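Local coordinates for Hydrogenase/urease nickel incorporation protein HypB (Helicobacter pylori, PDB 4LPS), which takes part in the maturation of [NiFe] hydrogenase and urease, binding nickel and GTP, with a low GTPase activity that is essential for nickel insertion, at residues A[52-57]-A[159-164]; A[138-143]-A[170-175]. All blocks are in the same frame, centred on the assembly; numbering follows the deposited sequence.

Contact 1 (A[52-57]-A[159-164]). With GDP (guanosine-5'-diphosphate), chain D; PO4 (phosphate ion), chain E.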
ATOM      1  N   MET A  52       3.040  -0.839  -1.963  1.00  8.55           N
ATOM      2  CA  MET A  52       4.191  -1.524  -2.525  1.00  8.82           C
ATOM      3  C   MET A  52       5.487  -0.895  -2.036  1.00 13.07           C
ATOM      4  O   MET A  52       5.555   0.316  -1.830  1.00  8.95           O
ATOM      5  CB  MET A  52       4.114  -1.490  -4.050  1.00  9.36           C
ATOM      6  CG  MET A  52       3.002  -2.360  -4.615  1.00  9.47           C
ATOM      7  SD  MET A  52       2.739  -2.075  -6.372  1.00 14.25           S
ATOM      8  CE  MET A  52       2.232  -0.355  -6.347  1.00 11.48           C
ATOM      9  N   SER A  53       6.500  -1.730  -1.820  1.00 10.63           N
ATOM     10  CA  SER A  53       7.812  -1.258  -1.391  1.00 12.48           C
ATOM     11  C   SER A  53       8.816  -2.396  -1.451  1.00  9.91           C
ATOM     12  O   SER A  53       8.454  -3.534  -1.742  1.00 11.62           O
ATOM     13  CB  SER A  53       7.755  -0.696   0.031  1.00 12.83           C
ATOM     14  OG  SER A  53       7.776  -1.745   0.982  1.00 13.04           O
ATOM     15  N   SER A  54      10.073  -2.086  -1.152  1.00 10.32           N
ATOM     16  CA  SER A  54      11.073  -3.114  -0.909  1.00 12.85           C
ATOM     17  C   SER A  54      10.711  -3.863   0.366  1.00 11.75           C
ATOM     18  O   SER A  54       9.935  -3.359   1.179  1.00  9.94           O
ATOM     19  CB  SER A  54      12.471  -2.504  -0.777  1.00 11.51           C
ATOM     20  OG  SER A  54      12.802  -1.706  -1.895  1.00 24.12           O
ATOM     21  N   PRO A  55      11.244  -5.082   0.536  1.00 11.17           N
ATOM     22  CA  PRO A  55      11.105  -5.711   1.853  1.00 11.12           C
ATOM     23  C   PRO A  55      11.656  -4.812   2.963  1.00 13.94           C
ATOM     24  O   PRO A  55      12.759  -4.273   2.818  1.00 11.83           O
ATOM     25  CB  PRO A  55      11.933  -6.995   1.723  1.00 12.17           C
ATOM     26  CG  PRO A  55      11.967  -7.275   0.249  1.00 13.65           C
ATOM     27  CD  PRO A  55      11.988  -5.931  -0.411  1.00 12.16           C
ATOM     28  N   GLY A  56      10.895  -4.640   4.039  1.00 11.92           N
ATOM     29  CA  GLY A  56      11.372  -3.903   5.198  1.00 11.05           C
ATOM     30  C   GLY A  56      11.285  -2.386   5.163  1.00 13.31           C
ATOM     31  O   GLY A  56      11.853  -1.721   6.027  1.00 18.15           O
ATOM     32  N   SER A  57      10.579  -1.827   4.185  1.00 15.86           N
ATOM     33  CA  SER A  57      10.423  -0.375   4.110  1.00 16.40           C
ATOM     34  C   SER A  57       9.520   0.194   5.212  1.00 13.07           C
ATOM     35  O   SER A  57       9.518   1.404   5.443  1.00  9.83           O
ATOM     36  CB  SER A  57       9.883   0.032   2.738  1.00 13.91           C
ATOM     37  OG  SER A  57      10.830  -0.250   1.721  1.00 11.55           O
ATOM     38  N   VAL A 159      14.187   5.619   4.061  1.00 10.93           N
ATOM     39  CA  VAL A 159      15.429   6.384   4.078  1.00 11.44           C
ATOM     40  C   VAL A 159      16.680   5.499   3.967  1.00 11.43           C
ATOM     41  O   VAL A 159      17.576   5.814   3.183  1.00 16.85           O
ATOM     42  CB  VAL A 159      15.519   7.269   5.352  1.00 11.75           C
ATOM     43  CG1 VAL A 159      16.947   7.715   5.615  1.00 12.23           C
ATOM     44  CG2 VAL A 159      14.613   8.480   5.216  1.00 12.11           C
ATOM     45  N   PRO A 160      16.753   4.391   4.735  1.00 11.47           N
ATOM     46  CA  PRO A 160      17.963   3.564   4.616  1.00 13.38           C
ATOM     47  C   PRO A 160      18.205   2.946   3.235  1.00 14.35           C
ATOM     48  O   PRO A 160      19.338   2.539   2.975  1.00 18.56           O
ATOM     49  CB  PRO A 160      17.735   2.461   5.657  1.00 12.39           C
ATOM     50  CG  PRO A 160      16.791   3.055   6.641  1.00 12.58           C
ATOM     51  CD  PRO A 160      15.878   3.904   5.821  1.00 11.38           C
ATOM     52  N   GLU A 161      17.184   2.865   2.382  1.00 11.66           N
ATOM     53  CA  GLU A 161      17.358   2.280   1.048  1.00 12.86           C
ATOM     54  C   GLU A 161      18.204   3.159   0.128  1.00 11.83           C
ATOM     55  O   GLU A 161      18.844   2.660  -0.796  1.00 12.21           O
ATOM     56  CB  GLU A 161      16.003   2.020   0.382  1.00 11.32           C
ATOM     57  CG  GLU A 161      15.134   0.986   1.083  1.00 15.93           C
ATOM     58  CD  GLU A 161      13.726   0.928   0.525  1.00 19.60           C
ATOM     59  OE1 GLU A 161      13.572   0.872  -0.715  1.00 20.52           O
ATOM     60  OE2 GLU A 161      12.769   0.942   1.329  1.00 20.62           O
ATOM     61  N   GLY A 162      18.209   4.462   0.385  1.00 12.15           N
ATOM     62  CA  GLY A 162      18.957   5.393  -0.446  1.00 13.00           C
ATOM     63  C   GLY A 162      18.048   6.335  -1.214  1.00 13.24           C
ATOM     64  O   GLY A 162      16.981   5.933  -1.683  1.00 13.03           O
ATOM     65  N   ASP A 163      18.476   7.587  -1.351  1.00 14.01           N
ATOM     66  CA  ASP A 163      17.662   8.622  -1.979  1.00 15.97           C
ATOM     67  C   ASP A 163      17.725   8.571  -3.506  1.00 21.06           C
ATOM     68  O   ASP A 163      17.175   9.438  -4.187  1.00 22.70           O
ATOM     69  CB  ASP A 163      18.080  10.008  -1.460  1.00 15.14           C
ATOM     70  CG  ASP A 163      19.553  10.321  -1.704  1.00 17.81           C
ATOM     71  OD1 ASP A 163      20.164   9.748  -2.631  1.00 19.30           O
ATOM     72  OD2 ASP A 163      20.111  11.151  -0.954  1.00 16.43           O
ATOM     73  N   ASP A 164      18.402   7.553  -4.030  1.00 20.14           N
ATOM     74  CA  ASP A 164      18.607   7.411  -5.468  1.00 19.79           C
ATOM     75  C   ASP A 164      17.684   6.376  -6.108  1.00 20.00           C
ATOM     76  O   ASP A 164      17.780   6.106  -7.306  1.00 18.20           O
ATOM     77  CB  ASP A 164      20.061   7.031  -5.745  1.00 29.21           C
ATOM     78  CG  ASP A 164      20.414   5.651  -5.219  1.00 35.93           C
ATOM     79  OD1 ASP A 164      19.898   5.262  -4.151  1.00 39.49           O
ATOM     80  OD2 ASP A 164      21.208   4.947  -5.874  1.00 40.26           O
TER
HETATM   81  PB  GDP D 302       7.755  -4.163   6.055  1.00 14.28           P
HETATM   82  O1B GDP D 302       8.583  -5.413   5.903  1.00 14.98           O
HETATM   83  O2B GDP D 302       6.330  -4.511   6.405  1.00  8.10           O
HETATM   84  O3B GDP D 302       7.739  -3.383   4.763  1.00 15.20           O
HETATM   85  O3A GDP D 302       8.398  -3.231   7.192  1.00 18.89           O
HETATM   86  PA  GDP D 302       8.333  -3.581   8.764  1.00 17.29           P
HETATM   87  O1A GDP D 302       7.077  -3.010   9.369  1.00 13.76           O
HETATM   88  O2A GDP D 302       8.440  -5.062   9.022  1.00 17.91           O
HETATM   89  O5' GDP D 302       9.596  -2.779   9.332  1.00 13.35           O
HETATM   90  C5' GDP D 302      10.910  -3.323   9.225  1.00 13.08           C
HETATM   91  C4' GDP D 302      11.786  -2.683  10.291  1.00 13.40           C
HETATM   92  O4' GDP D 302      11.750  -1.262  10.153  1.00 17.36           O
HETATM   93  C3' GDP D 302      11.260  -2.996  11.680  1.00 15.26           C
HETATM   94  O3' GDP D 302      12.386  -3.244  12.528  1.00 13.26           O
HETATM   95  C2' GDP D 302      10.579  -1.728  12.140  1.00 14.01           C
HETATM   96  O2' GDP D 302      10.714  -1.568  13.552  1.00 12.65           O
HETATM   97  C1' GDP D 302      11.366  -0.667  11.397  1.00 16.50           C
HETATM   98  N9  GDP D 302      10.579   0.557  11.125  1.00 14.86           N
HETATM   99  C8  GDP D 302       9.352   0.654  10.578  1.00 10.86           C
HETATM  100  N7  GDP D 302       8.983   1.955  10.467  1.00 13.36           N
HETATM  101  C5  GDP D 302       9.995   2.711  10.937  1.00 13.38           C
HETATM  102  C6  GDP D 302      10.278   4.156  11.111  1.00 13.35           C
HETATM  103  O6  GDP D 302       9.441   5.018  10.777  1.00 15.97           O
HETATM  104  N1  GDP D 302      11.457   4.512  11.635  1.00 14.40           N
HETATM  105  C2  GDP D 302      12.379   3.602  12.004  1.00 14.35           C
HETATM  106  N2  GDP D 302      13.553   4.026  12.530  1.00 10.72           N
HETATM  107  N3  GDP D 302      12.190   2.267  11.874  1.00 14.74           N
HETATM  108  C4  GDP D 302      11.042   1.779  11.358  1.00 16.11           C
HETATM  109  P   PO4 E 303       7.563  -7.415   3.373  1.00 20.60           P
HETATM  110  O1  PO4 E 303       6.576  -8.043   2.423  1.00 27.59           O
HETATM  111  O2  PO4 E 303       6.892  -7.209   4.706  1.00 18.55           O
HETATM  112  O3  PO4 E 303       8.751  -8.328   3.541  1.00 18.96           O
HETATM  113  O4  PO4 E 303       8.016  -6.090   2.818  1.00 26.64           O
HETATM  114  O   HOH W   1      11.084   0.644  -1.254  1.00 14.92           O
HETATM  115  O   HOH W   2      13.856  -1.822   2.973  1.00 27.01           O
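Glu161 OE1 is gripped twice. It accepts a hydrogen bond from Ser54 OG at 2.9 Å, and water 1 donates to Glu161 OE1 at 2.6 Å. The hydroxyl comes from above the carboxylate plane, 59° out of it. The same water accepts from Ser54 N at 2.9 Å, so Ser54 meets the carboxylate both directly and through solvent. With chi1 at -54°, Ser54 OG sits beside its own backbone N, and the two share one approach to Glu161. The glutamate chain is extended beyond CG (chi2 171°), which carries the carboxylate across from its short 3-10 turn. The other oxygen, Glu161 OE2, faces Ser57. The distance from Ser57 OG to Glu161 OE2 is modelled as 2.3 Å, too short to trust. Ser158, at the end of the neighbouring strand, also hydrogen-bonds Glu161 OE2 through its hydroxyl. Water 2 donates to Pro55 O at 2.7 Å and only weakly to Glu161 OE2.

Residues 53-57 follow strand 47-52 and form the first part of the P-loop, which runs on to Thr60. A type II turn spans Ser54 to Ser57. Gly56 has positive phi there, and its amide makes weak bonds to GDP O1B at 3.1 Å and to a phosphate ion, probably from the crystallisation liquor. Ser53 OG donates to Ser54 O at 2.7 Å and is also hydrogen-bonded to Lys59 NZ, which reaches both the nucleotide and the phosphate.

The Gly56 N-H, weakly, and Lys59 serve the phosphates, while Ser54 OG, and with less certainty Ser57 OG, turn to the carboxylate. Glu161 acts here as an acceptor, and its donors would be expected to steady the carboxylate beside the turn that cradles the beta-phosphate.

Contact 2 (A[138-143]-A[170-175]). With NI (nickel (II) ion), chain F; PO4 (phosphate ion), chain E.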
ATOM      1  N   GLY A 138       7.055  -7.781  -0.725  1.00 11.11           N
ATOM      2  CA  GLY A 138       8.220  -6.915  -0.767  1.00  9.59           C
ATOM      3  C   GLY A 138       8.992  -7.107  -2.058  1.00 11.57           C
ATOM      4  O   GLY A 138       9.581  -8.167  -2.290  1.00 12.66           O
ATOM      5  N   ASN A 139       8.984  -6.067  -2.889  1.00 11.34           N
ATOM      6  CA  ASN A 139       9.536  -6.110  -4.240  1.00  9.81           C
ATOM      7  C   ASN A 139       9.319  -4.753  -4.903  1.00  9.68           C
ATOM      8  O   ASN A 139       8.186  -4.271  -4.974  1.00  9.19           O
ATOM      9  CB  ASN A 139       8.881  -7.232  -5.055  1.00  9.33           C
ATOM     10  CG  ASN A 139       9.528  -7.430  -6.415  1.00 11.48           C
ATOM     11  OD1 ASN A 139      10.427  -6.689  -6.810  1.00 13.70           O
ATOM     12  ND2 ASN A 139       9.087  -8.457  -7.128  1.00 10.02           N
ATOM     13  N   LEU A 140      10.396  -4.119  -5.358  1.00 10.10           N
ATOM     14  CA  LEU A 140      10.276  -2.817  -6.007  1.00 10.01           C
ATOM     15  C   LEU A 140      10.103  -2.922  -7.519  1.00 12.78           C
ATOM     16  O   LEU A 140      10.137  -1.909  -8.216  1.00 13.07           O
ATOM     17  CB  LEU A 140      11.499  -1.947  -5.701  1.00 10.72           C
ATOM     18  CG  LEU A 140      11.361  -0.923  -4.574  1.00 11.27           C
ATOM     19  CD1 LEU A 140      12.553   0.030  -4.554  1.00 11.11           C
ATOM     20  CD2 LEU A 140      10.066  -0.148  -4.715  1.00 14.91           C
ATOM     21  N   VAL A 141       9.927  -4.138  -8.033  1.00 10.54           N
ATOM     22  CA  VAL A 141       9.832  -4.325  -9.481  1.00 11.86           C
ATOM     23  C   VAL A 141       8.484  -4.903  -9.902  1.00 13.40           C
ATOM     24  O   VAL A 141       7.603  -4.171 -10.349  1.00 18.29           O
ATOM     25  CB  VAL A 141      10.951  -5.243 -10.005  1.00 11.82           C
ATOM     26  CG1 VAL A 141      10.885  -5.349 -11.527  1.00 12.44           C
ATOM     27  CG2 VAL A 141      12.309  -4.706  -9.581  1.00 11.95           C
ATOM     28  N   CYS A 142       8.336  -6.217  -9.759  1.00 10.76           N
ATOM     29  CA  CYS A 142       7.223  -6.957 -10.359  1.00 13.23           C
ATOM     30  C   CYS A 142       5.796  -6.537  -9.964  1.00 16.47           C
ATOM     31  O   CYS A 142       4.895  -6.612 -10.800  1.00 16.07           O
ATOM     32  CB  CYS A 142       7.393  -8.446 -10.058  1.00 13.32           C
ATOM     33  SG  CYS A 142       8.964  -9.119 -10.638  1.00 18.05           S
ATOM     34  N   PRO A 143       5.569  -6.107  -8.706  1.00 13.34           N
ATOM     35  CA  PRO A 143       4.182  -5.703  -8.436  1.00 11.13           C
ATOM     36  C   PRO A 143       3.733  -4.464  -9.221  1.00 11.71           C
ATOM     37  O   PRO A 143       2.532  -4.212  -9.311  1.00 10.01           O
ATOM     38  CB  PRO A 143       4.182  -5.424  -6.926  1.00  9.24           C
ATOM     39  CG  PRO A 143       5.348  -6.189  -6.394  1.00  9.15           C
ATOM     40  CD  PRO A 143       6.379  -6.125  -7.474  1.00  9.55           C
ATOM     41  N   PRO A 170      12.015   3.137 -11.931  1.00 15.16           N
ATOM     42  CA  PRO A 170      11.068   4.131 -12.444  1.00 15.63           C
ATOM     43  C   PRO A 170       9.659   3.591 -12.677  1.00 20.05           C
ATOM     44  O   PRO A 170       8.703   4.341 -12.474  1.00 20.93           O
ATOM     45  CB  PRO A 170      11.709   4.573 -13.767  1.00 17.06           C
ATOM     46  CG  PRO A 170      12.551   3.425 -14.182  1.00 17.18           C
ATOM     47  CD  PRO A 170      13.086   2.857 -12.904  1.00 16.24           C
ATOM     48  N   THR A 171       9.525   2.331 -13.087  1.00 18.37           N
ATOM     49  CA  THR A 171       8.207   1.778 -13.397  1.00 21.83           C
ATOM     50  C   THR A 171       7.358   1.640 -12.135  1.00 16.54           C
ATOM     51  O   THR A 171       6.148   1.870 -12.165  1.00 18.75           O
ATOM     52  CB  THR A 171       8.317   0.403 -14.103  1.00 27.68           C
ATOM     53  OG1 THR A 171       9.001   0.557 -15.354  1.00 31.49           O
ATOM     54  CG2 THR A 171       6.942  -0.190 -14.366  1.00 23.05           C
ATOM     55  N   MET A 172       7.987   1.288 -11.020  1.00 15.59           N
ATOM     56  CA  MET A 172       7.261   1.232  -9.756  1.00 18.01           C
ATOM     57  C   MET A 172       6.769   2.612  -9.328  1.00 20.27           C
ATOM     58  O   MET A 172       5.611   2.777  -8.949  1.00 18.89           O
ATOM     59  CB  MET A 172       8.128   0.617  -8.656  1.00 11.33           C
ATOM     60  CG  MET A 172       7.467   0.629  -7.285  1.00 10.66           C
ATOM     61  SD  MET A 172       5.943  -0.337  -7.160  1.00 10.71           S
ATOM     62  CE  MET A 172       6.592  -2.006  -7.173  1.00  9.89           C
ATOM     63  N   PHE A 173       7.653   3.600  -9.375  1.00 12.68           N
ATOM     64  CA  PHE A 173       7.307   4.935  -8.902  1.00 15.54           C
ATOM     65  C   PHE A 173       6.364   5.683  -9.853  1.00 16.95           C
ATOM     66  O   PHE A 173       5.662   6.600  -9.430  1.00 16.49           O
ATOM     67  CB  PHE A 173       8.580   5.746  -8.652  1.00 14.89           C
ATOM     68  CG  PHE A 173       9.314   5.336  -7.406  1.00 12.79           C
ATOM     69  CD1 PHE A 173       8.917   5.817  -6.167  1.00 12.41           C
ATOM     70  CD2 PHE A 173      10.379   4.447  -7.465  1.00 12.63           C
ATOM     71  CE1 PHE A 173       9.580   5.438  -5.010  1.00 11.98           C
ATOM     72  CE2 PHE A 173      11.047   4.063  -6.313  1.00 12.23           C
ATOM     73  CZ  PHE A 173      10.648   4.557  -5.085  1.00 11.73           C
ATOM     74  N   MET A 174       6.352   5.301 -11.129  1.00 16.84           N
ATOM     75  CA  MET A 174       5.401   5.877 -12.080  1.00 19.33           C
ATOM     76  C   MET A 174       3.967   5.363 -11.882  1.00 15.68           C
ATOM     77  O   MET A 174       3.023   5.950 -12.407  1.00 23.03           O
ATOM     78  CB  MET A 174       5.853   5.630 -13.524  1.00 20.88           C
ATOM     79  CG  MET A 174       6.856   6.662 -14.034  1.00 26.24           C
ATOM     80  SD  MET A 174       7.381   6.394 -15.741  1.00 59.46           S
ATOM     81  CE  MET A 174       8.245   4.830 -15.610  1.00 54.24           C
ATOM     82  N   CYS A 175       3.794   4.270 -11.142  1.00 13.49           N
ATOM     83  CA  CYS A 175       2.443   3.777 -10.883  1.00 17.23           C
ATOM     84  C   CYS A 175       1.888   4.303  -9.561  1.00 15.70           C
ATOM     85  O   CYS A 175       0.739   4.029  -9.207  1.00 20.07           O
ATOM     86  CB  CYS A 175       2.415   2.246 -10.894  1.00 23.16           C
ATOM     87  SG  CYS A 175       2.883   1.438  -9.360  1.00 38.62           S
TER
HETATM   88 NI    NI F 304       9.934 -10.824  -9.803  1.00 14.01          NI
HETATM   89  P   PO4 E 303       7.563  -7.415   3.373  1.00 20.60           P
HETATM   90  O1  PO4 E 303       6.576  -8.043   2.423  1.00 27.59           O
HETATM   91  O2  PO4 E 303       6.892  -7.209   4.706  1.00 18.55           O
HETATM   92  O3  PO4 E 303       8.751  -8.328   3.541  1.00 18.96           O
HETATM   93  O4  PO4 E 303       8.016  -6.090   2.818  1.00 26.64           O
HETATM   94  O   HOH W   3      10.550  -0.689 -11.057  1.00 22.96           O
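Met172 reaches from helix 170-174 into the bend of residues 139-143. Its CG is anti to the backbone N (chi1 175°), and the chain then folds back at chi2 and chi3. The side chains of Leu140 and Met172 meet at about a right angle, with Leu140 CD2 3.7 Å from Met172 CG. Farther along, Met172 CE lies against the loop backbone, 3.5 Å from Asn139 O. Pro143 meets that methyl obliquely through its ring, Pro143 CD to Met172 CE 4.1 Å. At the root of the side chain, Met172 CB packs on Leu140 O at 3.3 Å. No direct hydrogen bond joins the segments. Instead water 3 bridges them, donating to Leu140 O and accepting from Met172 N. Met52 and Val155 of the central sheet also touch Met172.

The loop has its own brace. Asn139 OD1 accepts from Val141 N at 2.9 Å, forming an Asx turn, with the donor 56° out of the carbonyl plane. Asn139 ND2 hydrogen-bonds Cys106 O and, weakly, Cys142 SG, so it touches both metal-binding residues.

Cys142 SG binds nickel at 2.1 Å, and Cys106 provides the other protein ligand. The apolar packing thus lies on the inner side of a metal-binding loop. It backs the loop that carries Cys142 of the HypB nickel site, in a P-loop GTPase fold of the SIMIBI class.

The contacts meet where the P-loop strand end passes the metal-binding loop. Ser53 O and Asn139 N are 2.8 Å apart, a probable hydrogen bond from contact 1 to contact 2. Pro55 CG also packs on Gly138 O at 3.6 Å, and elsewhere Met52 CE meets Cys175 SG at 3.6 Å. The contact centres lie about 12 Å apart, and both border the same phosphate ion. By nearest atoms, the Ser54 side chain is about 12 Å from the nickel and the Leu140 side chain about 10 Å from GDP. A possible path runs from the P-loop through Ser53 and Asn139 to Cys142. This would fit coupling between nickel coordination and nucleotide state, as the nucleotide-dependent role of His107 suggests.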